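Local coordinates for protein yxeP (Bacillus subtilis, PDB 1YSJ), which probably removes the acetyl group from N-acetylcysteine to release cysteine and acetate, using two divalent metal ions per subunit, at residues G190-K195 with L385-Q390; A135-Q140 with Y391-A396; G322-A327 with V397-T402; E53-I58 with A96-L101; E343-G348 with F362-T367. The protein carries 1 engineered substitution. All blocks are in the same frame, centred on the assembly; numbering follows the deposited sequence.

Interaction 1 (G190-K195 with L385-Q390); sequences GTIGVK and LTVASQ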
# COMPACT_ATOMS: atom_id res chain seq x y z
N GLY A 190 26.87 -19.45 -33.08
CA GLY A 190 27.65 -18.94 -34.21
C GLY A 190 27.22 -17.55 -34.64
O GLY A 190 27.81 -16.97 -35.55
N THR A 191 26.20 -17.02 -33.97
CA THR A 191 25.65 -15.70 -34.28
C THR A 191 25.92 -14.68 -33.17
O THR A 191 25.68 -14.95 -31.99
CB THR A 191 24.14 -15.79 -34.59
OG1 THR A 191 23.93 -16.68 -35.69
CG2 THR A 191 23.58 -14.42 -34.95
N ILE A 192 26.43 -13.52 -33.57
CA ILE A 192 26.74 -12.41 -32.68
C ILE A 192 25.82 -11.22 -33.02
O ILE A 192 25.71 -10.82 -34.18
CB ILE A 192 28.25 -12.01 -32.78
CG1 ILE A 192 29.16 -13.13 -32.27
CG2 ILE A 192 28.56 -10.74 -31.99
CD1 ILE A 192 29.70 -14.07 -33.33
N GLY A 193 25.14 -10.69 -32.01
CA GLY A 193 24.21 -9.56 -32.19
C GLY A 193 24.92 -8.22 -32.09
O GLY A 193 25.55 -7.92 -31.08
N VAL A 194 24.81 -7.42 -33.15
CA VAL A 194 25.62 -6.21 -33.31
C VAL A 194 24.79 -4.98 -33.69
O VAL A 194 24.08 -4.99 -34.71
CB VAL A 194 26.75 -6.45 -34.37
CG1 VAL A 194 27.46 -5.16 -34.73
CG2 VAL A 194 27.76 -7.48 -33.86
N LYS A 195 24.89 -3.92 -32.88
CA LYS A 195 24.35 -2.60 -33.25
C LYS A 195 25.13 -1.45 -32.59
O LYS A 195 25.67 -1.62 -31.49
CB LYS A 195 22.85 -2.49 -32.92
CG LYS A 195 22.52 -2.20 -31.45
CD LYS A 195 21.01 -2.10 -31.20
CE LYS A 195 20.35 -0.91 -31.91
NZ LYS A 195 20.88 0.41 -31.46
N LEU A 385 30.67 -21.65 -26.45
CA LEU A 385 31.92 -21.43 -25.73
C LEU A 385 33.11 -21.28 -26.66
O LEU A 385 34.00 -20.47 -26.42
CB LEU A 385 32.17 -22.55 -24.72
CG LEU A 385 31.40 -22.49 -23.40
CD1 LEU A 385 31.39 -23.86 -22.72
CD2 LEU A 385 31.99 -21.42 -22.47
N THR A 386 33.12 -22.08 -27.73
CA THR A 386 34.10 -21.93 -28.79
C THR A 386 33.89 -20.59 -29.50
O THR A 386 34.82 -19.79 -29.61
CB THR A 386 34.02 -23.10 -29.80
OG1 THR A 386 34.22 -24.33 -29.09
CG2 THR A 386 35.07 -22.98 -30.90
N VAL A 387 32.66 -20.34 -29.93
CA VAL A 387 32.29 -19.11 -30.64
C VAL A 387 32.77 -17.87 -29.90
O VAL A 387 33.50 -17.05 -30.46
CB VAL A 387 30.76 -19.01 -30.89
CG1 VAL A 387 30.43 -17.74 -31.68
CG2 VAL A 387 30.24 -20.25 -31.63
N ALA A 388 32.37 -17.75 -28.63
CA ALA A 388 32.60 -16.55 -27.85
C ALA A 388 34.07 -16.33 -27.50
O ALA A 388 34.56 -15.19 -27.54
CB ALA A 388 31.75 -16.58 -26.58
N SER A 389 34.78 -17.40 -27.15
CA SER A 389 36.19 -17.29 -26.79
C SER A 389 37.01 -16.83 -27.99
O SER A 389 37.85 -15.93 -27.86
CB SER A 389 36.73 -18.60 -26.20
OG SER A 389 36.46 -19.70 -27.05
N GLN A 390 36.74 -17.43 -29.14
CA GLN A 390 37.39 -17.09 -30.41
C GLN A 390 37.03 -15.68 -30.88
O GLN A 390 37.89 -14.95 -31.38
CB GLN A 390 37.03 -18.10 -31.50
CG GLN A 390 37.49 -19.53 -31.25
CD GLN A 390 37.28 -20.44 -32.45
OE1 GLN A 390 37.96 -21.46 -32.60
NE2 GLN A 390 36.33 -20.08 -33.31
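With no flat side chain between them, Val-387 meets Gly-190 and Ile-192 through aliphatic groups laid on backbone: both valine methyls lie on the backbone of Gly-190, and one of them also meets a methyl of Ile-192. CG2 of Val-387 approaches Gly-190 N to 3.8 Å, and its CG1 lies 3.9 Å from Gly-190 CA. With CG1 anti to the backbone N (chi1 -178°), that methyl can also reach Ile-192 CD1 at 4.1 Å, the isoleucine and valine side chains running antiparallel alongside each other. Gly-190 has a positive phi of 98°, at which a side chain would press on the carbonyl oxygen of the preceding residue, a conformation that a residue without a side chain takes most easily. An alanine in place of Val-387 would probably leave a gap over Gly-190 and take from Ile-192 CD1 its valine contact. No hydrogen bond joins the two segments, and Met-365 of strand 360-366 adds to the same apolar patch by touching both Ile-192 and Val-387. This is the packing of an alpha/beta domain: the C-terminal helix 384-402 lies against the mixed sheet of the M20 peptidase catalytic domain, here at strand 191-194.

Interaction 2 (A135-Q140 with Y391-A396); sequences AMLLNQ and YFAELA
Helix-on-helix packing within one helical layer of the alpha/beta catalytic domain brings Leu-137 and Leu-138, near the end of helix 124-139, against Ala-393 and Ala-396 of the C-terminal helix 384-402. The two local axes pass 9.0 Å apart, with a crossing angle of -47°. Small residues on one side make room for branched ones on the other: Ala-393 and Ala-396, about one turn apart, offer a shallow surface on which Leu-138 lies. Ala-393 CB is shared by both leucines, meeting Leu-138 CG at 4.0 Å and Leu-137 CD1 at 4.1 Å. No polar bond links the segments. On other flanks of helix 384-402, Glu-394 forms salt bridges to Arg-334 and Arg-141, while Tyr-391 and Phe-392 reach over to Val-363 and Met-365 of the sheet. Leu-137 also touches Phe-30 of helix 28-43, which carries the packing on to a third helix. Leu-138 makes the closest approaches: chi1 of -78° brings its CG over Ala-393, and from there the two methyls diverge along helix 384-402, CD1 reaching Ala-396 CB at 3.8 Å and CD2 coming 3.5 Å from the carbonyl O of Ala-393.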
# COMPACT_ATOMS: atom_id res chain seq x y z
N ALA A 135 41.36 -15.32 -22.99
CA ALA A 135 42.65 -15.03 -22.38
C ALA A 135 43.68 -16.11 -22.72
O ALA A 135 44.83 -15.81 -23.04
CB ALA A 135 42.51 -14.87 -20.87
N MSE A 136 43.24 -17.37 -22.68
CA MSE A 136 44.11 -18.50 -23.02
C MSE A 136 44.56 -18.50 -24.47
O MSE A 136 45.72 -18.79 -24.76
CB MSE A 136 43.43 -19.83 -22.66
CG MSE A 136 43.36 -20.07 -21.16
SE MSE A 136 42.39 -21.68 -20.65
CE MSE A 136 42.53 -21.51 -18.70
N LEU A 137 43.65 -18.16 -25.39
CA LEU A 137 43.97 -18.06 -26.81
C LEU A 137 44.90 -16.89 -27.10
O LEU A 137 45.81 -16.99 -27.93
CB LEU A 137 42.70 -17.92 -27.66
CG LEU A 137 41.65 -19.03 -27.71
CD1 LEU A 137 40.45 -18.53 -28.49
CD2 LEU A 137 42.19 -20.33 -28.30
N LEU A 138 44.67 -15.77 -26.42
CA LEU A 138 45.46 -14.56 -26.63
C LEU A 138 46.84 -14.68 -26.00
O LEU A 138 47.79 -14.05 -26.45
CB LEU A 138 44.73 -13.32 -26.12
CG LEU A 138 43.61 -12.76 -27.00
CD1 LEU A 138 42.89 -11.62 -26.30
CD2 LEU A 138 44.15 -12.31 -28.35
N ASN A 139 46.93 -15.51 -24.96
CA ASN A 139 48.19 -15.84 -24.30
C ASN A 139 49.21 -16.48 -25.25
O ASN A 139 50.42 -16.37 -25.04
CB ASN A 139 47.92 -16.77 -23.11
CG ASN A 139 49.16 -17.08 -22.30
OD1 ASN A 139 49.91 -16.17 -21.91
ND2 ASN A 139 49.40 -18.36 -22.03
N GLN A 140 48.71 -17.15 -26.30
CA GLN A 140 49.57 -17.78 -27.29
C GLN A 140 49.66 -16.94 -28.57
O GLN A 140 50.16 -17.42 -29.59
CB GLN A 140 49.07 -19.19 -27.63
CG GLN A 140 48.77 -20.10 -26.44
CD GLN A 140 50.01 -20.47 -25.61
OE1 GLN A 140 49.97 -20.45 -24.38
NE2 GLN A 140 51.10 -20.82 -26.29
N TYR A 391 35.75 -15.32 -30.74
CA TYR A 391 35.27 -14.01 -31.18
C TYR A 391 35.99 -12.85 -30.51
O TYR A 391 36.45 -11.92 -31.18
CB TYR A 391 33.76 -13.88 -30.94
CG TYR A 391 33.20 -12.55 -31.39
CD1 TYR A 391 32.98 -12.28 -32.74
CD2 TYR A 391 32.91 -11.54 -30.46
CE1 TYR A 391 32.48 -11.05 -33.16
CE2 TYR A 391 32.41 -10.31 -30.87
CZ TYR A 391 32.19 -10.07 -32.22
OH TYR A 391 31.69 -8.86 -32.64
N PHE A 392 36.09 -12.90 -29.18
CA PHE A 392 36.71 -11.83 -28.41
C PHE A 392 38.23 -11.81 -28.54
O PHE A 392 38.85 -10.76 -28.39
CB PHE A 392 36.26 -11.88 -26.95
CG PHE A 392 34.90 -11.29 -26.72
CD1 PHE A 392 33.76 -12.09 -26.80
CD2 PHE A 392 34.76 -9.94 -26.46
CE1 PHE A 392 32.50 -11.54 -26.61
CE2 PHE A 392 33.49 -9.38 -26.25
CZ PHE A 392 32.36 -10.17 -26.33
N ALA A 393 38.82 -12.97 -28.82
CA ALA A 393 40.24 -13.05 -29.12
C ALA A 393 40.55 -12.36 -30.45
O ALA A 393 41.53 -11.62 -30.56
CB ALA A 393 40.70 -14.50 -29.15
N GLU A 394 39.69 -12.58 -31.45
CA GLU A 394 39.90 -11.97 -32.76
C GLU A 394 39.54 -10.48 -32.74
O GLU A 394 40.23 -9.67 -33.37
CB GLU A 394 39.11 -12.71 -33.84
CG GLU A 394 39.66 -12.52 -35.25
CD GLU A 394 41.07 -13.06 -35.43
OE1 GLU A 394 41.41 -14.11 -34.83
OE2 GLU A 394 41.85 -12.44 -36.19
N LEU A 395 38.49 -10.14 -32.01
CA LEU A 395 38.09 -8.75 -31.81
C LEU A 395 39.20 -7.93 -31.16
O LEU A 395 39.51 -6.83 -31.61
CB LEU A 395 36.80 -8.66 -30.99
CG LEU A 395 36.20 -7.28 -30.71
CD1 LEU A 395 35.71 -6.61 -32.00
CD2 LEU A 395 35.07 -7.38 -29.71
N ALA A 396 39.81 -8.47 -30.11
CA ALA A 396 40.92 -7.82 -29.41
C ALA A 396 42.08 -7.48 -30.34
O ALA A 396 42.60 -6.36 -30.31
CB ALA A 396 41.40 -8.68 -28.26

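Interaction 3 (G322-A327 with V397-T402); sequences GTFLNA and VIVLET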
# COMPACT_ATOMS: atom_id res chain seq x y z
N GLY A 322 30.08 3.50 -32.26
CA GLY A 322 30.14 3.15 -33.68
C GLY A 322 31.52 3.00 -34.29
O GLY A 322 31.64 2.51 -35.42
N THR A 323 32.57 3.42 -33.58
CA THR A 323 33.94 3.25 -34.09
C THR A 323 34.39 1.79 -34.06
O THR A 323 35.35 1.42 -34.75
CB THR A 323 34.98 4.11 -33.32
OG1 THR A 323 35.08 3.66 -31.96
CG2 THR A 323 34.62 5.60 -33.35
N PHE A 324 33.70 0.97 -33.28
CA PHE A 324 34.04 -0.45 -33.13
C PHE A 324 33.11 -1.37 -33.91
O PHE A 324 33.31 -2.59 -33.93
CB PHE A 324 34.06 -0.84 -31.65
CG PHE A 324 34.94 0.03 -30.82
CD1 PHE A 324 34.40 0.86 -29.83
CD2 PHE A 324 36.32 0.06 -31.04
CE1 PHE A 324 35.22 1.68 -29.07
CE2 PHE A 324 37.15 0.89 -30.29
CZ PHE A 324 36.60 1.70 -29.31
N LEU A 325 32.11 -0.77 -34.55
CA LEU A 325 31.11 -1.51 -35.31
C LEU A 325 31.76 -2.37 -36.40
O LEU A 325 31.47 -3.57 -36.50
CB LEU A 325 30.09 -0.54 -35.91
CG LEU A 325 28.85 -1.10 -36.61
CD1 LEU A 325 27.96 -1.85 -35.63
CD2 LEU A 325 28.08 0.03 -37.28
N ASN A 326 32.63 -1.76 -37.20
CA ASN A 326 33.36 -2.47 -38.25
C ASN A 326 34.18 -3.64 -37.71
O ASN A 326 34.14 -4.73 -38.27
CB ASN A 326 34.25 -1.50 -39.03
CG ASN A 326 33.47 -0.62 -40.01
OD1 ASN A 326 34.07 0.05 -40.86
ND2 ASN A 326 32.14 -0.62 -39.90
N ALA A 327 34.90 -3.39 -36.61
CA ALA A 327 35.70 -4.41 -35.93
C ALA A 327 34.84 -5.57 -35.42
O ALA A 327 35.23 -6.74 -35.54
CB ALA A 327 36.50 -3.79 -34.79
N VAL A 397 42.48 -8.45 -31.18
CA VAL A 397 43.54 -8.26 -32.16
C VAL A 397 43.18 -7.17 -33.18
O VAL A 397 44.01 -6.31 -33.50
CB VAL A 397 43.90 -9.59 -32.88
CG1 VAL A 397 44.90 -9.36 -34.01
CG2 VAL A 397 44.44 -10.61 -31.89
N ILE A 398 41.95 -7.21 -33.67
CA ILE A 398 41.47 -6.25 -34.67
C ILE A 398 41.35 -4.84 -34.12
O ILE A 398 41.77 -3.88 -34.77
CB ILE A 398 40.12 -6.70 -35.30
CG1 ILE A 398 40.33 -7.95 -36.16
CG2 ILE A 398 39.52 -5.59 -36.16
CD1 ILE A 398 39.05 -8.69 -36.51
N VAL A 399 40.78 -4.71 -32.92
CA VAL A 399 40.64 -3.40 -32.27
C VAL A 399 42.00 -2.74 -32.06
O VAL A 399 42.19 -1.58 -32.42
CB VAL A 399 39.83 -3.48 -30.95
CG1 VAL A 399 39.87 -2.14 -30.21
CG2 VAL A 399 38.39 -3.86 -31.24
N LEU A 400 42.94 -3.49 -31.49
CA LEU A 400 44.28 -2.97 -31.21
C LEU A 400 45.08 -2.57 -32.46
O LEU A 400 46.01 -1.77 -32.37
CB LEU A 400 45.08 -3.95 -30.33
CG LEU A 400 44.66 -4.11 -28.86
CD1 LEU A 400 45.40 -5.27 -28.21
CD2 LEU A 400 44.87 -2.82 -28.06
N GLU A 401 44.71 -3.13 -33.61
CA GLU A 401 45.29 -2.75 -34.90
C GLU A 401 44.90 -1.33 -35.30
O GLU A 401 45.71 -0.60 -35.87
CB GLU A 401 44.86 -3.71 -36.01
CG GLU A 401 45.62 -5.04 -36.06
CD GLU A 401 44.99 -6.05 -37.01
OE1 GLU A 401 44.00 -5.71 -37.70
OE2 GLU A 401 45.50 -7.20 -37.08
N THR A 402 43.66 -0.95 -35.00
CA THR A 402 43.10 0.33 -35.45
C THR A 402 42.93 1.38 -34.36
O THR A 402 42.82 2.57 -34.66
CB THR A 402 41.76 0.13 -36.20
OG1 THR A 402 41.03 -0.96 -35.61
CG2 THR A 402 42.00 -0.19 -37.66
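Apolar packing makes up all of the direct contact, in which Ala-327 meets Ile-398 and Val-399 while Phe-324 also reaches the valine. The methyl CB of Ala-327 sits between two branches of the C-terminal helix, 3.8 Å from Ile-398 CG2 and 4.0 Å from Val-399 CG2. Ile-398 can present that branch because CG2 stands anti to its backbone N, while CG1 takes the place beside the N (chi1 -68°). The second methyl of Val-399 serves the aromatic partner: CG1 lies 4.1 Å from Phe-324 CE2, and the two side chains cross at about a right angle. Among aromatic contacts, the ring of Phe-324 packs edge-to-face with Phe-179, and the hydroxyl of the adjacent Thr-323 stands over the centre of one face of the Phe-324 ring, OG1 3.4 Å above the plane.

No hydrogen bond crosses the contact. Within the C-terminal segment, Thr-402 OG1 donates to the carbonyl O of Ile-398 at 3.1 Å, tilted 25° from the carbonyl plane, which ties the side chain of the last helical residue back to the preceding turn. Thr-323 OG1 is bonded to Asp-321, which lies just before the other segment. In the fold, the start of helix 325-334 lies beside the end of helix 384-402, and Phe-324, just ahead of helix 325-334, also touches Ala-177 of strand 175-184 and Phe-361 of strand 360-366, joining the helix pair to the central sheet.

Interaction 4 (E53-I58 with A96-L101); sequences ETTKKI and ADIDAL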
# COMPACT_ATOMS: atom_id res chain seq x y z
N GLU A 53 34.70 -18.45 -3.91
CA GLU A 53 35.22 -19.65 -4.55
C GLU A 53 35.37 -19.47 -6.06
O GLU A 53 36.30 -20.01 -6.66
CB GLU A 53 34.33 -20.86 -4.25
CG GLU A 53 34.36 -21.33 -2.80
CD GLU A 53 35.77 -21.59 -2.29
OE1 GLU A 53 36.51 -22.37 -2.94
OE2 GLU A 53 36.14 -21.03 -1.24
N THR A 54 34.45 -18.72 -6.65
CA THR A 54 34.48 -18.40 -8.08
C THR A 54 35.75 -17.59 -8.40
O THR A 54 36.47 -17.91 -9.35
CB THR A 54 33.22 -17.62 -8.51
OG1 THR A 54 32.05 -18.32 -8.05
CG2 THR A 54 33.14 -17.47 -10.02
N THR A 55 36.01 -16.57 -7.59
CA THR A 55 37.23 -15.76 -7.69
C THR A 55 38.48 -16.63 -7.55
O THR A 55 39.46 -16.45 -8.27
CB THR A 55 37.22 -14.65 -6.62
OG1 THR A 55 36.11 -13.78 -6.85
CG2 THR A 55 38.51 -13.85 -6.63
N LYS A 56 38.43 -17.57 -6.61
CA LYS A 56 39.53 -18.50 -6.38
C LYS A 56 39.79 -19.38 -7.61
O LYS A 56 40.93 -19.56 -8.02
CB LYS A 56 39.22 -19.36 -5.15
CG LYS A 56 40.39 -20.13 -4.61
CD LYS A 56 39.92 -21.30 -3.74
CE LYS A 56 39.50 -20.84 -2.35
NZ LYS A 56 40.66 -20.43 -1.52
N LYS A 57 38.72 -19.91 -8.21
CA LYS A 57 38.83 -20.78 -9.37
C LYS A 57 39.36 -20.05 -10.60
O LYS A 57 40.26 -20.55 -11.27
CB LYS A 57 37.49 -21.45 -9.69
CG LYS A 57 37.11 -22.55 -8.71
CD LYS A 57 35.60 -22.77 -8.66
CE LYS A 57 35.24 -23.83 -7.63
NZ LYS A 57 33.77 -24.07 -7.57
N ILE A 58 38.81 -18.86 -10.86
CA ILE A 58 39.26 -18.01 -11.97
C ILE A 58 40.75 -17.70 -11.87
O ILE A 58 41.49 -17.88 -12.85
CB ILE A 58 38.42 -16.71 -12.08
CG1 ILE A 58 36.94 -17.04 -12.35
CG2 ILE A 58 38.95 -15.80 -13.19
CD1 ILE A 58 36.01 -15.89 -12.01
N ALA A 96 33.75 -9.89 -18.24
CA ALA A 96 32.77 -10.93 -17.94
C ALA A 96 32.22 -10.73 -16.52
O ALA A 96 32.93 -10.26 -15.63
CB ALA A 96 33.40 -12.32 -18.07
N ASP A 97 30.95 -11.08 -16.32
CA ASP A 97 30.33 -11.03 -14.99
C ASP A 97 30.32 -12.42 -14.34
O ASP A 97 30.14 -13.42 -15.03
CB ASP A 97 28.91 -10.45 -15.06
CG ASP A 97 28.17 -10.82 -16.34
OD1 ASP A 97 28.56 -11.79 -17.03
OD2 ASP A 97 27.18 -10.12 -16.66
N ILE A 98 30.52 -12.47 -13.02
CA ILE A 98 30.76 -13.76 -12.35
C ILE A 98 29.71 -14.21 -11.32
O ILE A 98 29.83 -15.31 -10.76
CB ILE A 98 32.19 -13.82 -11.72
CG1 ILE A 98 32.33 -12.87 -10.52
CG2 ILE A 98 33.26 -13.54 -12.78
CD1 ILE A 98 33.60 -13.06 -9.70
N ASP A 99 28.70 -13.38 -11.06
CA ASP A 99 27.71 -13.66 -10.00
C ASP A 99 26.46 -14.42 -10.48
O ASP A 99 26.03 -14.28 -11.62
CB ASP A 99 27.31 -12.37 -9.27
CG ASP A 99 26.65 -11.34 -10.18
OD1 ASP A 99 26.93 -11.30 -11.40
OD2 ASP A 99 25.84 -10.54 -9.66
N ALA A 100 25.88 -15.21 -9.57
CA ALA A 100 24.66 -15.97 -9.84
C ALA A 100 23.43 -15.33 -9.17
O ALA A 100 23.48 -14.18 -8.72
CB ALA A 100 24.83 -17.40 -9.39
N LEU A 101 22.34 -16.09 -9.07
CA LEU A 101 21.05 -15.56 -8.61
C LEU A 101 20.37 -16.39 -7.52
O LEU A 101 20.55 -17.61 -7.48
CB LEU A 101 20.09 -15.40 -9.79
CG LEU A 101 20.36 -14.19 -10.70
CD1 LEU A 101 19.78 -14.45 -12.08
CD2 LEU A 101 19.81 -12.89 -10.09
O HOH W 1 29.27 -17.54 -9.08
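Ile-98 approaches Ile-58 most closely, with Thr-54 and Thr-55 of the same helix, 52-64, a little farther off. The tightest point is between Ile-98 CG2 and Ile-58 CD1, at 3.7 Å. CG1 of Ile-98 occupies the crowded position between backbone N and carbonyl carbon (chi1 69°), which sends its CD1 to Thr-55, 3.9 Å from OG1. The fit is looser at Thr-54, where CG2 comes no nearer than 4.0 Å, to Ile-98 O, and a water fills in beside it. This water donates to Thr-54 OG1 at 3.1 Å and to the carbonyl O of Ile-98 at 2.8 Å, bridging helix and loop where no direct hydrogen bond does. Both threonine hydroxyls have further partners, Thr-54 OG1 in Glu-46 and Thr-55 OG1 in Glu-51 O and Gly-78 N. The next residue after Ile-98, Asp-99, points away from the helix, its carboxylate bonded to ND1 of the nickel ligand His-124 and to the backbone N of Glu-158, a ligand of the other nickel. Ile-98, just past strand 91-97, also touches Thr-128 of helix 124-139 and Phe-153 of strand 148-154, while Val-79 of strand 79-84 backs Ile-58.

Interaction 5 (E343-G348 with F362-T367); sequences EQSPGG and FVWMGT
Trp-364 reaches from strand 360-366 of the catalytic-domain sheet to the loop 343-348, which runs beside the start of strand 197-211 at the junction with the second, four-stranded domain of this two-domain M20 fold. The first shell holds one hydrogen bond and one van der Waals contact. The indole NE1 donates to the carbonyl O of Glu-343 at 2.8 Å with an N-H...O angle of 157°; the acceptor is only 4° out of the ring plane, and the donor lies in the carbonyl plane, a geometry that should help to hold the rotation of the indole. Farther round the ring, Ser-345 CB touches the six-membered part, 3.8 Å from both CZ2 and CH2 of Trp-364.

Outside this shell, the loop is held by backbone hydrogen bonds of Ser-345 with Leu-199 and Ala-201, and the indole is packed by Leu-199 and Met-200 and engaged by Lys-184 in a cation-pi contact. The tryptophan also touches His-182, a ligand of one nickel ion, and its side chain lies about 8 Å from a bound nickel ion. A leucine in its place would probably leave the Glu-343 carbonyl without its donor, Lys-184 without its aromatic partner and a gap beside His-182. The indole is aimed at the loop by a CG anti to the carbonyl carbon (chi1 -62°), and the backbone N of Glu-343 also sits at the ring edge, 3.8 Å from Trp-364 NE1.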
# COMPACT_ATOMS: atom_id res chain seq x y z
N GLU A 343 18.71 -6.70 -31.45
CA GLU A 343 17.45 -6.21 -30.91
C GLU A 343 17.69 -5.63 -29.52
O GLU A 343 18.50 -6.16 -28.76
CB GLU A 343 16.42 -7.34 -30.85
CG GLU A 343 15.90 -7.80 -32.21
CD GLU A 343 15.00 -9.02 -32.14
OE1 GLU A 343 14.32 -9.31 -33.15
OE2 GLU A 343 14.97 -9.69 -31.08
N GLN A 344 16.98 -4.56 -29.20
CA GLN A 344 17.12 -3.92 -27.90
C GLN A 344 16.53 -4.76 -26.76
O GLN A 344 15.61 -5.56 -26.97
CB GLN A 344 16.50 -2.52 -27.90
CG GLN A 344 17.37 -1.47 -28.60
CD GLN A 344 16.65 -0.14 -28.81
OE1 GLN A 344 17.26 0.92 -28.74
NE2 GLN A 344 15.35 -0.19 -29.08
N SER A 345 17.09 -4.60 -25.57
CA SER A 345 16.60 -5.29 -24.39
C SER A 345 16.08 -4.28 -23.36
O SER A 345 16.70 -3.24 -23.14
CB SER A 345 17.71 -6.16 -23.78
OG SER A 345 17.21 -6.97 -22.72
N PRO A 346 14.92 -4.59 -22.73
CA PRO A 346 14.36 -3.72 -21.70
C PRO A 346 15.15 -3.76 -20.39
O PRO A 346 14.96 -2.89 -19.53
CB PRO A 346 12.95 -4.31 -21.48
CG PRO A 346 12.72 -5.25 -22.62
CD PRO A 346 14.07 -5.76 -22.97
N GLY A 347 16.02 -4.76 -20.24
CA GLY A 347 16.82 -4.91 -19.02
C GLY A 347 17.98 -3.94 -18.94
O GLY A 347 18.34 -3.31 -19.93
N GLY A 348 18.56 -3.82 -17.75
CA GLY A 348 19.70 -2.94 -17.52
C GLY A 348 20.94 -3.75 -17.21
O GLY A 348 20.87 -4.81 -16.58
N PHE A 362 29.16 -3.68 -26.65
CA PHE A 362 28.54 -4.81 -25.99
C PHE A 362 27.72 -5.60 -27.00
O PHE A 362 26.87 -5.03 -27.69
CB PHE A 362 27.65 -4.30 -24.86
CG PHE A 362 27.22 -5.35 -23.87
CD1 PHE A 362 28.09 -5.77 -22.87
CD2 PHE A 362 25.93 -5.87 -23.91
CE1 PHE A 362 27.69 -6.73 -21.93
CE2 PHE A 362 25.52 -6.83 -22.98
CZ PHE A 362 26.40 -7.26 -21.99
N VAL A 363 27.96 -6.90 -27.10
CA VAL A 363 27.28 -7.73 -28.11
C VAL A 363 26.41 -8.84 -27.52
O VAL A 363 26.64 -9.29 -26.39
CB VAL A 363 28.28 -8.34 -29.13
CG1 VAL A 363 28.98 -7.26 -29.92
CG2 VAL A 363 29.29 -9.26 -28.43
N TRP A 364 25.42 -9.28 -28.29
CA TRP A 364 24.67 -10.49 -27.97
C TRP A 364 25.45 -11.71 -28.46
O TRP A 364 25.92 -11.74 -29.60
CB TRP A 364 23.29 -10.51 -28.64
CG TRP A 364 22.31 -9.43 -28.25
CD1 TRP A 364 21.42 -8.80 -29.08
CD2 TRP A 364 22.08 -8.87 -26.94
NE1 TRP A 364 20.67 -7.88 -28.38
CE2 TRP A 364 21.05 -7.90 -27.07
CE3 TRP A 364 22.64 -9.09 -25.67
CZ2 TRP A 364 20.58 -7.16 -25.98
CZ3 TRP A 364 22.18 -8.34 -24.59
CH2 TRP A 364 21.15 -7.39 -24.76
N MSE A 365 25.60 -12.71 -27.59
CA MSE A 365 26.18 -13.98 -27.98
C MSE A 365 25.07 -15.03 -28.11
O MSE A 365 24.47 -15.42 -27.11
CB MSE A 365 27.24 -14.42 -26.96
CG MSE A 365 28.08 -15.64 -27.37
SE MSE A 365 29.07 -15.44 -29.06
CE MSE A 365 30.09 -13.78 -28.67
N GLY A 366 24.80 -15.47 -29.33
CA GLY A 366 23.80 -16.51 -29.57
C GLY A 366 24.14 -17.78 -28.82
O GLY A 366 25.28 -18.26 -28.88
N THR A 367 23.17 -18.33 -28.09
CA THR A 367 23.41 -19.54 -27.30
C THR A 367 22.33 -20.61 -27.47
O THR A 367 22.37 -21.63 -26.78
CB THR A 367 23.58 -19.24 -25.79
OG1 THR A 367 22.50 -18.42 -25.32
CG2 THR A 367 24.92 -18.55 -25.51

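How the interactions relate
Helix 384-402 runs through interactions 1, 2 and 3, whose centres follow one another 13 to 14 Å apart; Ile-192 CG2 of interaction 1 touches Tyr-391 CZ of interaction 2 at 3.7 Å, and Leu-138 CD2 of interaction 2 meets Val-397 CG2 of interaction 3 at 3.9 Å. Interactions 1 and 5 lie on neighbouring strands of the sheet, with Gly-193 N probably hydrogen-bonded to Trp-364 O at 2.7 Å. Interactions 4 and 5 do not touch, their centres about 21 Å apart, yet each approaches the dinuclear nickel site: Ile-98 lies about 6 Å from His-124 and Trp-364 about 4 Å from His-182, side chain to side chain. Interactions 2 and 3 lie away from it.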